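Local structure of lactoylglutathione lyase (Pseudomonas aeruginosa, 4MTS) at residues H74-E80 and K120-K126; L17-T21 and L113-D117; M1-H5 and E49-A54. The protein belongs to the glyoxalase/bleomycin resistance/dioxygenase superfamily and binds metal ions, nickel and zinc in this crystal, at sites shared between its two subunits. All coordinates share one frame; numbering follows the deposited sequence.

Overall arrangement
Contact 1 lies within the sheet that contains strands 72-79, 109-114 and 120-125, contact 2 packs helix 13-23 on it, and contact 3 lies at the start of the other sheet, where strand 2-9 runs parallel to strand 54-60. The centres of contacts 1 and 2 are about 13 Å apart and the two touch: Val121 packs against Phe19 and Tyr20. Contact 3 is about 17 Å from contact 1, centre to centre, and about 21 Å from contact 2. Along the chain it closes before contact 1 opens, while its segments alternate with those of contact 2. Contacts 1 and 3 both face the second subunit, and each supplies a histidine to a metal site completed across that interface.

Contact 1: H74-E80 and K120-K126; sequences HLAIEVE and KVELIQK. With NI (nickel (II) ion), chain E.
His74 and Glu122 meet through metal coordination: nickel is bound by His74 NE2 and by Glu122 OE1, each at 2.1 Å. His74 NE2 and Glu122 OE1 are 2.9 Å apart but share the metal, not a hydrogen bond, and the imidazole and carboxylate planes are turned 59° from each other. With chi1 at -179°, Glu122 extends its chain away from the backbone N and brings OE1 to the ion. His5 and Glu56 of the second subunit complete the protein ligands.

The backbones pair as parallel strands. Ile77 N, for example, donates to Glu122 O at 2.7 Å, and Ile77 O accepts from Ile124 N at 3.0 Å.

Apolar contacts line the face bearing Leu75, Ile77 and Val79: Ile77 CD1 reaches Val121 CG1 at 3.6 Å, while Leu123 CD2 lies 4.2 Å from Val79 CG1. Beyond the end of strand 120-125, the aliphatic part of Lys126 passes the Glu78 carboxylate, with Lys126 CG 3.6 Å from Glu78 CD; Glu78 OE1 has its salt bridge with Arg2 of the second subunit.

Adjacent parallel strands thus present the two ligands on one face, and the coordination implies that an intact metal site needs both subunits.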
loop_
_atom_site.group_PDB
_atom_site.type_symbol
_atom_site.label_atom_id
_atom_site.label_comp_id
_atom_site.label_asym_id
_atom_site.label_seq_id
_atom_site.Cartn_x
_atom_site.Cartn_y
_atom_site.Cartn_z
ATOM N N HIS A 74 6.579 2.032 -0.215
ATOM C CA HIS A 74 6.794 0.695 0.283
ATOM C C HIS A 74 5.614 0.213 1.053
ATOM O O HIS A 74 4.656 0.963 1.273
ATOM C CB HIS A 74 8.003 0.716 1.239
ATOM C CG HIS A 74 7.902 1.763 2.323
ATOM N ND1 HIS A 74 8.611 2.947 2.226
ATOM C CD2 HIS A 74 7.222 1.754 3.496
ATOM C CE1 HIS A 74 8.324 3.632 3.333
ATOM N NE2 HIS A 74 7.495 2.954 4.124
ATOM N N LEU A 75 5.672 -1.069 1.426
ATOM C CA LEU A 75 4.718 -1.684 2.313
ATOM C C LEU A 75 5.538 -1.959 3.604
ATOM O O LEU A 75 6.617 -2.550 3.547
ATOM C CB LEU A 75 4.186 -3.024 1.723
ATOM C CG LEU A 75 3.116 -3.682 2.654
ATOM C CD1 LEU A 75 1.781 -2.932 2.575
ATOM C CD2 LEU A 75 2.849 -5.145 2.235
ATOM N N ALA A 76 5.045 -1.529 4.747
ATOM C CA ALA A 76 5.774 -1.736 5.993
ATOM C C ALA A 76 5.124 -2.870 6.793
ATOM O O ALA A 76 3.900 -2.955 6.890
ATOM C CB ALA A 76 5.778 -0.463 6.817
ATOM N N ILE A 77 5.961 -3.729 7.376
ATOM C CA ILE A 77 5.512 -4.883 8.181
ATOM C C ILE A 77 6.163 -4.860 9.572
ATOM O O ILE A 77 7.341 -4.560 9.698
ATOM C CB ILE A 77 5.797 -6.206 7.419
ATOM C CG1 ILE A 77 5.006 -6.226 6.074
ATOM C CG2 ILE A 77 5.403 -7.432 8.265
ATOM C CD1 ILE A 77 5.547 -7.240 5.092
ATOM N N GLU A 78 5.369 -5.121 10.598
ATOM C CA GLU A 78 5.864 -5.182 11.967
ATOM C C GLU A 78 6.468 -6.554 12.188
ATOM O O GLU A 78 5.834 -7.545 11.869
ATOM C CB GLU A 78 4.734 -4.901 12.966
ATOM C CG GLU A 78 5.179 -4.969 14.415
ATOM C CD GLU A 78 4.068 -4.529 15.344
ATOM O OE1 GLU A 78 3.062 -5.264 15.466
ATOM O OE2 GLU A 78 4.156 -3.395 15.859
ATOM N N VAL A 79 7.707 -6.611 12.703
ATOM C CA VAL A 79 8.393 -7.894 12.933
ATOM C C VAL A 79 8.912 -8.001 14.388
ATOM O O VAL A 79 9.189 -6.983 15.022
ATOM C CB VAL A 79 9.531 -8.156 11.902
ATOM C CG1 VAL A 79 8.996 -8.250 10.474
ATOM C CG2 VAL A 79 10.642 -7.106 11.996
ATOM N N GLU A 80 9.065 -9.230 14.891
ATOM C CA GLU A 80 9.579 -9.476 16.247
ATOM C C GLU A 80 11.064 -9.089 16.333
ATOM O O GLU A 80 11.483 -8.436 17.294
ATOM C CB GLU A 80 9.379 -10.964 16.608
ATOM C CG GLU A 80 9.347 -11.220 18.108
ATOM C CD GLU A 80 9.357 -12.684 18.507
ATOM O OE1 GLU A 80 8.426 -13.104 19.231
ATOM O OE2 GLU A 80 10.296 -13.410 18.107
ATOM N N LYS A 120 9.727 -2.308 -2.530
ATOM C CA LYS A 120 10.364 -2.192 -1.220
ATOM C C LYS A 120 9.451 -2.584 -0.090
ATOM O O LYS A 120 8.277 -2.176 -0.055
ATOM C CB LYS A 120 10.820 -0.722 -0.989
ATOM C CG LYS A 120 11.996 -0.325 -1.886
ATOM C CD LYS A 120 12.553 1.043 -1.509
ATOM C CE LYS A 120 13.477 1.598 -2.572
ATOM N NZ LYS A 120 13.607 3.080 -2.482
ATOM N N VAL A 121 9.978 -3.400 0.827
ATOM C CA VAL A 121 9.277 -3.829 2.032
ATOM C C VAL A 121 10.065 -3.311 3.218
ATOM O O VAL A 121 11.246 -3.626 3.379
ATOM C CB VAL A 121 9.060 -5.373 2.091
ATOM C CG1 VAL A 121 8.392 -5.766 3.399
ATOM C CG2 VAL A 121 8.247 -5.862 0.894
ATOM N N GLU A 122 9.416 -2.485 4.023
ATOM C CA GLU A 122 10.033 -1.911 5.214
ATOM C C GLU A 122 9.700 -2.789 6.404
ATOM O O GLU A 122 8.521 -3.046 6.702
ATOM C CB GLU A 122 9.474 -0.489 5.413
ATOM C CG GLU A 122 10.041 0.266 6.621
ATOM C CD GLU A 122 9.578 1.707 6.648
ATOM O OE1 GLU A 122 8.352 1.928 6.717
ATOM O OE2 GLU A 122 10.428 2.612 6.480
ATOM N N LEU A 123 10.730 -3.243 7.101
ATOM C CA LEU A 123 10.523 -4.029 8.329
ATOM C C LEU A 123 10.745 -3.130 9.533
ATOM O O LEU A 123 11.769 -2.460 9.608
ATOM C CB LEU A 123 11.495 -5.221 8.381
ATOM C CG LEU A 123 11.552 -6.132 7.172
ATOM C CD1 LEU A 123 12.569 -7.272 7.405
ATOM C CD2 LEU A 123 10.163 -6.684 6.806
ATOM N N ILE A 124 9.790 -3.095 10.453
ATOM C CA ILE A 124 9.890 -2.255 11.654
ATOM C C ILE A 124 9.774 -3.152 12.862
ATOM O O ILE A 124 8.756 -3.816 13.047
ATOM C CB ILE A 124 8.861 -1.095 11.665
ATOM C CG1 ILE A 124 8.975 -0.268 10.366
ATOM C CG2 ILE A 124 9.083 -0.206 12.940
ATOM C CD1 ILE A 124 7.964 0.950 10.225
ATOM N N GLN A 125 10.839 -3.230 13.655
ATOM C CA GLN A 125 10.848 -4.098 14.833
ATOM C C GLN A 125 9.854 -3.657 15.901
ATOM O O GLN A 125 9.853 -2.491 16.292
ATOM C CB GLN A 125 12.270 -4.175 15.415
ATOM C CG GLN A 125 12.409 -5.225 16.521
ATOM C CD GLN A 125 13.857 -5.580 16.632
ATOM O OE1 GLN A 125 14.500 -5.939 15.642
ATOM N NE2 GLN A 125 14.413 -5.409 17.816
ATOM N N LYS A 126 9.035 -4.601 16.395
ATOM C CA LYS A 126 8.011 -4.387 17.427
ATOM C C LYS A 126 8.587 -3.730 18.670
ATOM O O LYS A 126 9.691 -4.082 19.108
ATOM C CB LYS A 126 7.307 -5.706 17.777
ATOM C CG LYS A 126 5.892 -5.514 18.323
ATOM C CD LYS A 126 5.177 -6.843 18.522
ATOM C CE LYS A 126 4.028 -6.719 19.494
ATOM N NZ LYS A 126 3.313 -8.012 19.674
HETATM NI NI NI E . 7.197 3.612 6.150
HETATM O O HOH W 1 10.172 -6.945 19.034
#

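Contact 2: L17-T21 and L113-D117; sequences LEFYT and LEDPD
Helix 13-23 packs here against the end of strand 109-114 and the turn leading toward strand 120-125, joining helix to sheet within this glyoxalase-superfamily fold. Phe19 supplies most of the apolar contact. Its CG is anti to the backbone N (chi1 173°), which carries the ring out from the helix and over the backbone of Asp115. The evidence for a CH-pi interaction is direct: Asp115 CA stands 3.7 Å from the centroid of the Phe19 ring and only 7° off its normal. Asp115 CB adds to the same approach, 3.5 Å from Phe19 CD2. Nearer the helix, Pro116 CD packs against Phe19 CB at 3.5 Å, while at the far end of the ring Phe19 CZ meets Leu113 CD1 at 4.1 Å. Outside the two segments, Tyr94 makes an edge-to-face pair with Phe19, and Val121 packs beside both Phe19 and Tyr20.

The next residue on the helix provides the polar link. Tyr20 leaves the backbone in a different direction from Phe19, and one face of its ring is covered by Phe19 CD2, 3.5 Å above the plane and over its centre. The Asp115 carboxylate is turned nearly perpendicular to the Tyr20 ring. Its OD1 is held by Tyr119 N and its OD2 by the tyrosine hydroxyl, so the two oxygens have separate partners, one in the turn and one on the helix, which should restrict rotation of the group. The helix bond runs from Tyr20 OH to Asp115 OD2 at 2.6 Å, meeting the oxygen on its anti side, 20° out of the carboxylate plane.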
loop_
_atom_site.group_PDB
_atom_site.type_symbol
_atom_site.label_atom_id
_atom_site.label_comp_id
_atom_site.label_asym_id
_atom_site.label_seq_id
_atom_site.Cartn_x
_atom_site.Cartn_y
_atom_site.Cartn_z
ATOM N N LEU A 17 4.331 -14.705 -4.829
ATOM C CA LEU A 17 3.742 -15.455 -3.721
ATOM C C LEU A 17 4.799 -16.202 -2.898
ATOM O O LEU A 17 4.702 -16.256 -1.674
ATOM C CB LEU A 17 2.669 -16.449 -4.254
ATOM C CG LEU A 17 1.366 -15.767 -4.752
ATOM C CD1 LEU A 17 0.400 -16.791 -5.355
ATOM C CD2 LEU A 17 0.640 -15.022 -3.635
ATOM N N GLU A 18 5.810 -16.746 -3.562
ATOM C CA GLU A 18 6.871 -17.466 -2.847
ATOM C C GLU A 18 7.573 -16.499 -1.884
ATOM O O GLU A 18 7.808 -16.859 -0.747
ATOM C CB GLU A 18 7.885 -18.038 -3.838
ATOM C CG GLU A 18 7.324 -19.159 -4.704
ATOM C CD GLU A 18 6.641 -20.251 -3.902
ATOM O OE1 GLU A 18 7.319 -20.878 -3.060
ATOM O OE2 GLU A 18 5.408 -20.407 -4.042
ATOM N N PHE A 19 7.863 -15.279 -2.335
ATOM C CA PHE A 19 8.488 -14.278 -1.448
ATOM C C PHE A 19 7.587 -13.958 -0.268
ATOM O O PHE A 19 8.043 -14.013 0.870
ATOM C CB PHE A 19 8.822 -13.004 -2.231
ATOM C CG PHE A 19 9.313 -11.859 -1.372
ATOM C CD1 PHE A 19 10.652 -11.776 -0.988
ATOM C CD2 PHE A 19 8.447 -10.849 -0.971
ATOM C CE1 PHE A 19 11.105 -10.717 -0.185
ATOM C CE2 PHE A 19 8.899 -9.796 -0.160
ATOM C CZ PHE A 19 10.222 -9.735 0.228
ATOM N N TYR A 20 6.331 -13.500 -0.532
ATOM C CA TYR A 20 5.460 -13.101 0.561
ATOM C C TYR A 20 5.157 -14.186 1.566
ATOM O O TYR A 20 5.119 -13.902 2.765
ATOM C CB TYR A 20 4.188 -12.382 0.041
ATOM C CG TYR A 20 4.581 -11.033 -0.529
ATOM C CD1 TYR A 20 4.865 -9.959 0.312
ATOM C CD2 TYR A 20 4.790 -10.868 -1.895
ATOM C CE1 TYR A 20 5.293 -8.732 -0.202
ATOM C CE2 TYR A 20 5.261 -9.664 -2.416
ATOM C CZ TYR A 20 5.478 -8.587 -1.564
ATOM O OH TYR A 20 5.903 -7.377 -2.075
ATOM N N THR A 21 4.989 -15.437 1.088
ATOM C CA THR A 21 4.679 -16.529 2.008
ATOM C C THR A 21 5.911 -17.105 2.673
ATOM O O THR A 21 5.826 -17.434 3.846
ATOM C CB THR A 21 3.859 -17.662 1.332
ATOM O OG1 THR A 21 4.648 -18.240 0.286
ATOM C CG2 THR A 21 2.522 -17.184 0.801
ATOM N N LEU A 113 13.709 -4.769 2.580
ATOM C CA LEU A 113 13.858 -5.896 1.657
ATOM C C LEU A 113 13.335 -5.432 0.323
ATOM O O LEU A 113 12.598 -4.434 0.250
ATOM C CB LEU A 113 12.974 -7.091 2.105
ATOM C CG LEU A 113 13.026 -7.586 3.559
ATOM C CD1 LEU A 113 12.096 -8.826 3.738
ATOM C CD2 LEU A 113 14.468 -7.948 3.964
ATOM N N GLU A 114 13.656 -6.185 -0.744
ATOM C CA GLU A 114 13.003 -5.956 -2.010
ATOM C C GLU A 114 12.396 -7.261 -2.408
ATOM O O GLU A 114 13.051 -8.304 -2.282
ATOM C CB GLU A 114 13.920 -5.446 -3.097
ATOM C CG GLU A 114 14.015 -3.937 -3.142
ATOM C CD GLU A 114 14.881 -3.476 -4.299
ATOM O OE1 GLU A 114 15.219 -2.271 -4.343
ATOM O OE2 GLU A 114 15.241 -4.323 -5.149
ATOM N N ASP A 115 11.147 -7.233 -2.878
ATOM C CA ASP A 115 10.508 -8.460 -3.357
ATOM C C ASP A 115 11.062 -8.767 -4.766
ATOM O O ASP A 115 11.865 -7.985 -5.329
ATOM C CB ASP A 115 8.941 -8.303 -3.346
ATOM C CG ASP A 115 8.278 -7.455 -4.434
ATOM O OD1 ASP A 115 8.975 -7.037 -5.392
ATOM O OD2 ASP A 115 7.057 -7.314 -4.396
ATOM N N PRO A 116 10.671 -9.899 -5.388
ATOM C CA PRO A 116 11.232 -10.237 -6.713
ATOM C C PRO A 116 11.044 -9.201 -7.811
ATOM O O PRO A 116 11.882 -9.103 -8.713
ATOM C CB PRO A 116 10.552 -11.574 -7.054
ATOM C CG PRO A 116 10.279 -12.187 -5.723
ATOM C CD PRO A 116 9.818 -10.998 -4.887
ATOM N N ASP A 117 9.942 -8.421 -7.747
ATOM C CA ASP A 117 9.688 -7.362 -8.705
ATOM C C ASP A 117 10.424 -6.061 -8.359
ATOM O O ASP A 117 10.345 -5.108 -9.136
ATOM C CB ASP A 117 8.195 -7.100 -8.838
ATOM C CG ASP A 117 7.519 -8.270 -9.505
ATOM O OD1 ASP A 117 7.396 -8.249 -10.745
ATOM O OD2 ASP A 117 7.144 -9.217 -8.787
#

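Contact 3: M1-H5 and E49-A54; sequences MRILH and ERAAAA. With ZN (zinc ion), chain F.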
loop_
_atom_site.group_PDB
_atom_site.type_symbol
_atom_site.label_atom_id
_atom_site.label_comp_id
_atom_site.label_asym_id
_atom_site.label_seq_id
_atom_site.Cartn_x
_atom_site.Cartn_y
_atom_site.Cartn_z
ATOM N N MET A 1 -15.523 2.967 8.322
ATOM C CA MET A 1 -14.635 2.947 7.161
ATOM C C MET A 1 -13.369 2.265 7.553
ATOM O O MET A 1 -12.992 2.272 8.735
ATOM C CB MET A 1 -14.307 4.371 6.686
ATOM C CG MET A 1 -15.392 4.994 5.830
ATOM S SD MET A 1 -15.049 6.736 5.501
ATOM C CE MET A 1 -14.592 6.679 3.872
ATOM N N ARG A 2 -12.688 1.645 6.571
ATOM C CA ARG A 2 -11.406 1.007 6.879
ATOM C C ARG A 2 -10.593 0.864 5.609
ATOM O O ARG A 2 -11.139 0.884 4.499
ATOM C CB ARG A 2 -11.578 -0.360 7.600
ATOM C CG ARG A 2 -12.116 -1.510 6.736
ATOM C CD ARG A 2 -12.425 -2.719 7.619
ATOM N NE ARG A 2 -12.973 -3.813 6.826
ATOM C CZ ARG A 2 -12.300 -4.901 6.464
ATOM N NH1 ARG A 2 -11.028 -5.045 6.801
ATOM N NH2 ARG A 2 -12.885 -5.832 5.721
ATOM N N ILE A 3 -9.288 0.710 5.772
ATOM C CA ILE A 3 -8.401 0.425 4.635
ATOM C C ILE A 3 -8.508 -1.079 4.373
ATOM O O ILE A 3 -8.328 -1.889 5.282
ATOM C CB ILE A 3 -6.937 0.859 4.949
ATOM C CG1 ILE A 3 -6.883 2.397 5.074
ATOM C CG2 ILE A 3 -5.980 0.371 3.836
ATOM C CD1 ILE A 3 -5.517 2.986 5.555
ATOM N N LEU A 4 -8.772 -1.457 3.121
ATOM C CA LEU A 4 -8.965 -2.869 2.768
ATOM C C LEU A 4 -7.694 -3.515 2.204
ATOM O O LEU A 4 -7.374 -4.640 2.592
ATOM C CB LEU A 4 -10.094 -3.029 1.754
ATOM C CG LEU A 4 -11.502 -2.660 2.249
ATOM C CD1 LEU A 4 -12.454 -2.669 1.108
ATOM C CD2 LEU A 4 -11.982 -3.637 3.281
ATOM N N HIS A 5 -7.009 -2.840 1.259
ATOM C CA HIS A 5 -5.807 -3.426 0.659
ATOM C C HIS A 5 -5.040 -2.424 -0.164
ATOM O O HIS A 5 -5.545 -1.352 -0.476
ATOM C CB HIS A 5 -6.125 -4.677 -0.240
ATOM C CG HIS A 5 -7.097 -4.432 -1.365
ATOM N ND1 HIS A 5 -8.441 -4.766 -1.234
ATOM C CD2 HIS A 5 -6.898 -3.946 -2.613
ATOM C CE1 HIS A 5 -9.012 -4.453 -2.387
ATOM N NE2 HIS A 5 -8.134 -3.975 -3.250
ATOM N N GLU A 49 -9.142 -11.073 5.571
ATOM C CA GLU A 49 -9.471 -9.801 4.913
ATOM C C GLU A 49 -10.565 -9.032 5.657
ATOM O O GLU A 49 -10.591 -7.804 5.588
ATOM C CB GLU A 49 -9.930 -10.022 3.472
ATOM C CG GLU A 49 -8.789 -10.240 2.501
ATOM C CD GLU A 49 -9.331 -10.504 1.118
ATOM O OE1 GLU A 49 -9.692 -11.672 0.839
ATOM O OE2 GLU A 49 -9.514 -9.524 0.360
ATOM N N ARG A 50 -11.489 -9.747 6.344
ATOM C CA ARG A 50 -12.565 -9.114 7.105
ATOM C C ARG A 50 -12.042 -8.323 8.306
ATOM O O ARG A 50 -12.708 -7.398 8.764
ATOM C CB ARG A 50 -13.549 -10.192 7.624
ATOM C CG ARG A 50 -14.603 -10.572 6.596
ATOM C CD ARG A 50 -15.355 -11.830 6.995
ATOM N NE ARG A 50 -16.545 -12.038 6.167
ATOM C CZ ARG A 50 -17.759 -11.581 6.465
ATOM N NH1 ARG A 50 -17.959 -10.882 7.576
ATOM N NH2 ARG A 50 -18.782 -11.818 5.653
ATOM N N ALA A 51 -10.865 -8.700 8.810
ATOM C CA ALA A 51 -10.250 -8.173 10.028
ATOM C C ALA A 51 -9.141 -7.139 9.811
ATOM O O ALA A 51 -8.823 -6.363 10.740
ATOM C CB ALA A 51 -9.694 -9.334 10.834
ATOM N N ALA A 52 -8.480 -7.171 8.637
ATOM C CA ALA A 52 -7.342 -6.286 8.459
ATOM C C ALA A 52 -7.046 -6.046 7.010
ATOM O O ALA A 52 -7.473 -6.825 6.141
ATOM C CB ALA A 52 -6.109 -6.911 9.117
ATOM N N ALA A 53 -6.239 -4.999 6.767
ATOM C CA ALA A 53 -5.782 -4.676 5.413
ATOM C C ALA A 53 -4.841 -5.762 4.924
ATOM O O ALA A 53 -4.039 -6.320 5.688
ATOM C CB ALA A 53 -5.067 -3.335 5.393
ATOM N N ALA A 54 -4.964 -6.089 3.632
ATOM C CA ALA A 54 -4.157 -7.114 2.983
ATOM C C ALA A 54 -3.389 -6.501 1.826
ATOM O O ALA A 54 -3.578 -5.315 1.485
ATOM C CB ALA A 54 -5.075 -8.207 2.467
HETATM ZN ZN ZN F . -8.490 -3.400 -5.157
HETATM O O HOH W 2 -9.174 -6.401 3.519
HETATM O O HOH W 3 -9.435 -6.641 0.508
HETATM O O HOH W 4 -8.791 -4.788 -6.419
#
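Glu49 O is gripped by two nitrogens of one guanidinium, Arg2 NH1 and Arg2 NH2, each 3.0 Å away. Both N-H groups converge end-on on the one oxygen, which lies 3° out of the guanidinium plane. The grip ties the start of strand 2-9 to the loop leading into strand 54-60, neighbouring parallel strands of a glyoxalase-superfamily sheet. The guanidinium is also sandwiched, with Leu4 CD2 3.3 Å above one face and Arg50 O against the opposite face, offset toward the rim. Its NE is turned to the second subunit, so the same group serves both the loop and the interface.

Parallel pairing begins farther along, where Ala54 N donates to Leu4 O at 3.0 Å. Beside it, Ile3 CG2 packs on Ala53 CB at 4.1 Å.

His5 carries the contact to the metal: His5 NE2 binds zinc at 2.0 Å. Glu122 and His74 of the second subunit bind the same ion, and a water is also among its ligands. Glu49 OE2, salt-bridged to Arg30, belongs to the second shell, reaching His5 ND1 through another water that accepts from His5 ND1 at 2.7 Å and donates to Glu49 OE2 at 2.9 Å.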